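Local coordinates for protein ZmpA Glycopeptidase (PDB 6XSX) that is a bacterial metalloprotease of the M60 family, here its catalytic module, thought to be a glycopeptidase that cleaves the peptide backbone of glycosylated proteins, at residues 112-124 with 173-187. Sequence-based numbering, arbitrary orientation.
Sequences PGTAKAGVLYTSN and PQLPDVFDVFSDKTL
Tyr121 on strand 117-123 reaches Asp180 and Phe182 on strand 179-182. Its CB points toward the second strand, and CG lies anti to the carbonyl carbon (chi1 -48°), which carries the ring across. The ring edge comes up to Phe182: CD1 is 4.0 Å and CE1 3.6 Å from Phe182 CZ. Tyr121 CE1 also lies 3.3 Å from Asp180 OD2, in the ring plane. Tyr121 CZ lies 3.7 Å from Leu187 CD2, which approaches obliquely. At the tip, Tyr121 OH donates a 2.7 Å hydrogen bond to Asp180 OD2. The hydroxyl meets the carboxylate's syn side, 29° out of its plane. Tyr145 OH, from strand 143-149, also bonds Asp180 OD2.

Nearer the strand's start the contact is mostly apolar. Val119 CG1 and Val178 CG1 meet tip to tip at 3.5 Å, and Ala117 CB rests 3.8 Å from Pro176 CD. Before the strand, a water bridges Lys116 O and Gln174 O.

The two strands share one mixed sheet, with strands 49-56 and 143-149 between them. Their axes come no closer than 9.8 Å, so side chains span the gap on one face. The buried carboxylate gathers two tyrosine hydroxyls in a largely apolar layer, which probably helps stabilise its negative charge.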
loop_
_atom_site.group_PDB
_atom_site.type_symbol
_atom_site.label_atom_id
_atom_site.label_comp_id
_atom_site.label_asym_id
_atom_site.label_seq_id
_atom_site.Cartn_x
_atom_site.Cartn_y
_atom_site.Cartn_z
ATOM N N PRO A 112 13.560 -16.889 -18.303
ATOM C CA PRO A 112 14.125 -18.003 -19.059
ATOM C C PRO A 112 13.516 -19.333 -18.612
ATOM O O PRO A 112 13.406 -19.605 -17.413
ATOM C CB PRO A 112 15.624 -17.863 -18.745
ATOM C CG PRO A 112 15.810 -16.363 -18.597
ATOM C CD PRO A 112 14.589 -15.953 -17.804
ATOM N N GLY A 113 13.077 -20.123 -19.595
ATOM C CA GLY A 113 12.564 -21.466 -19.378
ATOM C C GLY A 113 11.048 -21.505 -19.181
ATOM O O GLY A 113 10.506 -22.519 -18.756
ATOM N N THR A 114 10.364 -20.384 -19.429
ATOM C CA THR A 114 8.921 -20.364 -19.250
ATOM C C THR A 114 8.259 -20.813 -20.548
ATOM O O THR A 114 8.593 -20.310 -21.618
ATOM C CB THR A 114 8.412 -18.973 -18.854
ATOM O OG1 THR A 114 9.270 -18.498 -17.817
ATOM C CG2 THR A 114 6.970 -18.970 -18.384
ATOM N N ALA A 115 7.308 -21.747 -20.421
ATOM C CA ALA A 115 6.477 -22.187 -21.530
ATOM C C ALA A 115 5.694 -21.002 -22.097
ATOM O O ALA A 115 5.327 -20.083 -21.365
ATOM C CB ALA A 115 5.550 -23.281 -21.055
ATOM N N LYS A 116 5.458 -21.025 -23.416
ATOM C CA LYS A 116 4.597 -20.042 -24.051
ATOM C C LYS A 116 3.161 -20.503 -23.827
ATOM O O LYS A 116 2.636 -21.332 -24.570
ATOM C CB LYS A 116 4.945 -19.885 -25.537
ATOM C CG LYS A 116 6.385 -19.491 -25.840
ATOM C CD LYS A 116 6.728 -18.081 -25.392
ATOM C CE LYS A 116 7.961 -17.523 -26.079
ATOM N NZ LYS A 116 7.622 -16.934 -27.400
ATOM N N ALA A 117 2.560 -20.009 -22.741
ATOM C CA ALA A 117 1.271 -20.513 -22.298
ATOM C C ALA A 117 0.804 -19.663 -21.125
ATOM O O ALA A 117 1.603 -18.943 -20.520
ATOM C CB ALA A 117 1.416 -21.962 -21.884
ATOM N N GLY A 118 -0.487 -19.788 -20.799
ATOM C CA GLY A 118 -1.066 -19.070 -19.675
ATOM C C GLY A 118 -2.545 -19.401 -19.507
ATOM O O GLY A 118 -2.975 -20.498 -19.851
ATOM N N VAL A 119 -3.307 -18.435 -18.978
ATOM C CA VAL A 119 -4.668 -18.665 -18.523
ATOM C C VAL A 119 -5.598 -17.621 -19.150
ATOM O O VAL A 119 -5.143 -16.612 -19.696
ATOM C CB VAL A 119 -4.746 -18.634 -16.982
ATOM C CG1 VAL A 119 -3.857 -19.687 -16.332
ATOM C CG2 VAL A 119 -4.446 -17.250 -16.431
ATOM N N LEU A 120 -6.911 -17.891 -19.058
ATOM C CA LEU A 120 -7.948 -17.018 -19.583
ATOM C C LEU A 120 -8.745 -16.445 -18.420
ATOM O O LEU A 120 -9.125 -17.178 -17.505
ATOM C CB LEU A 120 -8.894 -17.774 -20.535
ATOM C CG LEU A 120 -8.258 -18.521 -21.712
ATOM C CD1 LEU A 120 -9.327 -19.252 -22.507
ATOM C CD2 LEU A 120 -7.485 -17.582 -22.630
ATOM N N TYR A 121 -8.977 -15.126 -18.501
ATOM C CA TYR A 121 -9.948 -14.413 -17.692
ATOM C C TYR A 121 -10.955 -13.722 -18.612
ATOM O O TYR A 121 -10.702 -13.551 -19.807
ATOM C CB TYR A 121 -9.248 -13.359 -16.831
ATOM C CG TYR A 121 -8.027 -13.838 -16.077
ATOM C CD1 TYR A 121 -8.129 -14.797 -15.079
ATOM C CD2 TYR A 121 -6.769 -13.321 -16.359
ATOM C CE1 TYR A 121 -7.014 -15.238 -14.383
ATOM C CE2 TYR A 121 -5.643 -13.741 -15.666
ATOM C CZ TYR A 121 -5.770 -14.696 -14.672
ATOM O OH TYR A 121 -4.662 -15.121 -14.001
ATOM N N THR A 122 -12.096 -13.321 -18.041
ATOM C CA THR A 122 -13.054 -12.512 -18.773
ATOM C C THR A 122 -12.965 -11.070 -18.288
ATOM O O THR A 122 -12.658 -10.800 -17.121
ATOM C CB THR A 122 -14.495 -13.036 -18.655
ATOM O OG1 THR A 122 -14.949 -12.894 -17.309
ATOM C CG2 THR A 122 -14.636 -14.487 -19.059
ATOM N N SER A 123 -13.238 -10.165 -19.229
ATOM C CA SER A 123 -13.411 -8.753 -18.959
ATOM C C SER A 123 -14.711 -8.332 -19.631
ATOM O O SER A 123 -14.892 -8.598 -20.823
ATOM C CB SER A 123 -12.245 -7.975 -19.495
ATOM O OG SER A 123 -12.497 -6.585 -19.392
ATOM N N ASN A 124 -15.617 -7.726 -18.852
ATOM C CA ASN A 124 -16.911 -7.326 -19.378
ATOM C C ASN A 124 -17.193 -5.887 -18.968
ATOM O O ASN A 124 -18.022 -5.646 -18.093
ATOM C CB ASN A 124 -18.040 -8.253 -18.923
ATOM C CG ASN A 124 -19.310 -8.041 -19.720
ATOM O OD1 ASN A 124 -19.250 -7.657 -20.886
ATOM N ND2 ASN A 124 -20.454 -8.261 -19.095
ATOM N N PRO A 173 5.224 -30.338 -20.220
ATOM C CA PRO A 173 5.880 -29.090 -19.821
ATOM C C PRO A 173 5.523 -27.858 -20.655
ATOM O O PRO A 173 5.955 -26.756 -20.319
ATOM C CB PRO A 173 7.387 -29.397 -19.988
ATOM C CG PRO A 173 7.471 -30.905 -20.067
ATOM C CD PRO A 173 6.186 -31.318 -20.757
ATOM N N GLN A 174 4.747 -28.043 -21.734
ATOM C CA GLN A 174 4.273 -26.934 -22.552
ATOM C C GLN A 174 3.106 -26.218 -21.869
ATOM O O GLN A 174 2.724 -25.131 -22.313
ATOM C CB GLN A 174 3.736 -27.406 -23.908
ATOM C CG GLN A 174 4.780 -27.854 -24.924
ATOM C CD GLN A 174 4.138 -28.482 -26.147
ATOM O OE1 GLN A 174 2.977 -28.913 -26.134
ATOM N NE2 GLN A 174 4.900 -28.560 -27.229
ATOM N N LEU A 175 2.491 -26.863 -20.860
ATOM C CA LEU A 175 1.394 -26.267 -20.100
ATOM C C LEU A 175 1.924 -25.154 -19.194
ATOM O O LEU A 175 3.068 -25.217 -18.760
ATOM C CB LEU A 175 0.715 -27.341 -19.240
ATOM C CG LEU A 175 -0.199 -28.319 -19.974
ATOM C CD1 LEU A 175 -0.623 -29.439 -19.035
ATOM C CD2 LEU A 175 -1.431 -27.614 -20.526
ATOM N N PRO A 176 1.117 -24.125 -18.824
ATOM C CA PRO A 176 1.592 -23.079 -17.914
ATOM C C PRO A 176 1.667 -23.604 -16.477
ATOM O O PRO A 176 0.765 -24.306 -16.023
ATOM C CB PRO A 176 0.494 -22.012 -18.028
ATOM C CG PRO A 176 -0.753 -22.825 -18.275
ATOM C CD PRO A 176 -0.298 -23.946 -19.197
ATOM N N ASP A 177 2.756 -23.263 -15.776
ATOM C CA ASP A 177 2.892 -23.542 -14.354
ATOM C C ASP A 177 2.183 -22.416 -13.597
ATOM O O ASP A 177 2.763 -21.350 -13.396
ATOM C CB ASP A 177 4.373 -23.668 -13.955
ATOM C CG ASP A 177 4.618 -24.194 -12.541
ATOM O OD1 ASP A 177 3.632 -24.369 -11.786
ATOM O OD2 ASP A 177 5.801 -24.418 -12.193
ATOM N N VAL A 178 0.930 -22.650 -13.193
ATOM C CA VAL A 178 0.098 -21.559 -12.700
ATOM C C VAL A 178 -0.899 -22.062 -11.659
ATOM O O VAL A 178 -1.502 -23.117 -11.852
ATOM C CB VAL A 178 -0.648 -20.830 -13.838
ATOM C CG1 VAL A 178 -1.536 -21.768 -14.650
ATOM C CG2 VAL A 178 -1.482 -19.671 -13.315
ATOM N N PHE A 179 -1.097 -21.248 -10.603
ATOM C CA PHE A 179 -2.202 -21.383 -9.662
ATOM C C PHE A 179 -2.741 -20.000 -9.307
ATOM O O PHE A 179 -1.962 -19.097 -8.984
ATOM C CB PHE A 179 -1.747 -22.120 -8.397
ATOM C CG PHE A 179 -2.783 -22.180 -7.308
ATOM C CD1 PHE A 179 -3.862 -23.051 -7.398
ATOM C CD2 PHE A 179 -2.690 -21.359 -6.195
ATOM C CE1 PHE A 179 -4.824 -23.095 -6.396
ATOM C CE2 PHE A 179 -3.654 -21.396 -5.198
ATOM C CZ PHE A 179 -4.714 -22.273 -5.294
ATOM N N ASP A 180 -4.075 -19.842 -9.363
ATOM C CA ASP A 180 -4.699 -18.555 -9.074
ATOM C C ASP A 180 -5.588 -18.659 -7.841
ATOM O O ASP A 180 -6.331 -19.627 -7.708
ATOM C CB ASP A 180 -5.548 -18.037 -10.242
ATOM C CG ASP A 180 -4.760 -17.405 -11.382
ATOM O OD1 ASP A 180 -3.600 -17.022 -11.155
ATOM O OD2 ASP A 180 -5.317 -17.286 -12.492
ATOM N N VAL A 181 -5.543 -17.625 -6.987
ATOM C CA VAL A 181 -6.540 -17.436 -5.941
ATOM C C VAL A 181 -7.355 -16.185 -6.257
ATOM O O VAL A 181 -6.800 -15.081 -6.296
ATOM C CB VAL A 181 -5.908 -17.291 -4.543
ATOM C CG1 VAL A 181 -6.977 -17.233 -3.453
ATOM C CG2 VAL A 181 -4.888 -18.385 -4.252
ATOM N N PHE A 182 -8.666 -16.378 -6.454
ATOM C CA PHE A 182 -9.622 -15.290 -6.593
ATOM C C PHE A 182 -10.351 -15.083 -5.272
ATOM O O PHE A 182 -11.009 -15.998 -4.772
ATOM C CB PHE A 182 -10.665 -15.608 -7.668
ATOM C CG PHE A 182 -10.072 -15.880 -9.025
ATOM C CD1 PHE A 182 -10.023 -14.886 -9.985
ATOM C CD2 PHE A 182 -9.544 -17.128 -9.332
ATOM C CE1 PHE A 182 -9.463 -15.137 -11.232
ATOM C CE2 PHE A 182 -8.991 -17.378 -10.581
ATOM C CZ PHE A 182 -8.951 -16.381 -11.527
ATOM N N SER A 183 -10.218 -13.872 -4.724
ATOM C CA SER A 183 -10.979 -13.465 -3.554
ATOM C C SER A 183 -12.162 -12.629 -4.034
ATOM O O SER A 183 -12.447 -12.619 -5.232
ATOM C CB SER A 183 -10.095 -12.717 -2.587
ATOM O OG SER A 183 -9.704 -11.458 -3.125
ATOM N N ASP A 184 -12.849 -11.930 -3.120
ATOM C CA ASP A 184 -13.905 -11.031 -3.561
ATOM C C ASP A 184 -13.308 -9.913 -4.414
ATOM O O ASP A 184 -13.888 -9.533 -5.437
ATOM C CB ASP A 184 -14.766 -10.507 -2.406
ATOM C CG ASP A 184 -15.591 -11.597 -1.729
ATOM O OD1 ASP A 184 -15.904 -12.611 -2.397
ATOM O OD2 ASP A 184 -15.903 -11.436 -0.539
ATOM N N LYS A 185 -12.129 -9.426 -4.005
ATOM C CA LYS A 185 -11.630 -8.167 -4.541
ATOM C C LYS A 185 -10.257 -8.330 -5.180
ATOM O O LYS A 185 -9.723 -7.359 -5.696
ATOM C CB LYS A 185 -11.577 -7.079 -3.456
ATOM C CG LYS A 185 -12.919 -6.675 -2.843
ATOM C CD LYS A 185 -13.941 -6.090 -3.811
ATOM C CE LYS A 185 -13.539 -4.741 -4.380
ATOM N NZ LYS A 185 -14.676 -4.066 -5.050
ATOM N N THR A 186 -9.665 -9.534 -5.124
ATOM C CA THR A 186 -8.287 -9.666 -5.580
ATOM C C THR A 186 -8.053 -10.945 -6.374
ATOM O O THR A 186 -8.868 -11.882 -6.357
ATOM C CB THR A 186 -7.265 -9.608 -4.434
ATOM O OG1 THR A 186 -7.149 -10.925 -3.891
ATOM C CG2 THR A 186 -7.604 -8.607 -3.347
ATOM N N LEU A 187 -6.897 -10.945 -7.050
ATOM C CA LEU A 187 -6.301 -12.112 -7.683
ATOM C C LEU A 187 -4.851 -12.229 -7.217
ATOM O O LEU A 187 -4.104 -11.245 -7.196
ATOM C CB LEU A 187 -6.395 -11.996 -9.213
ATOM C CG LEU A 187 -5.538 -12.978 -10.024
ATOM C CD1 LEU A 187 -5.869 -14.427 -9.683
ATOM C CD2 LEU A 187 -5.683 -12.741 -11.526
HETATM O O HOH W 1 3.324 -24.126 -24.709
#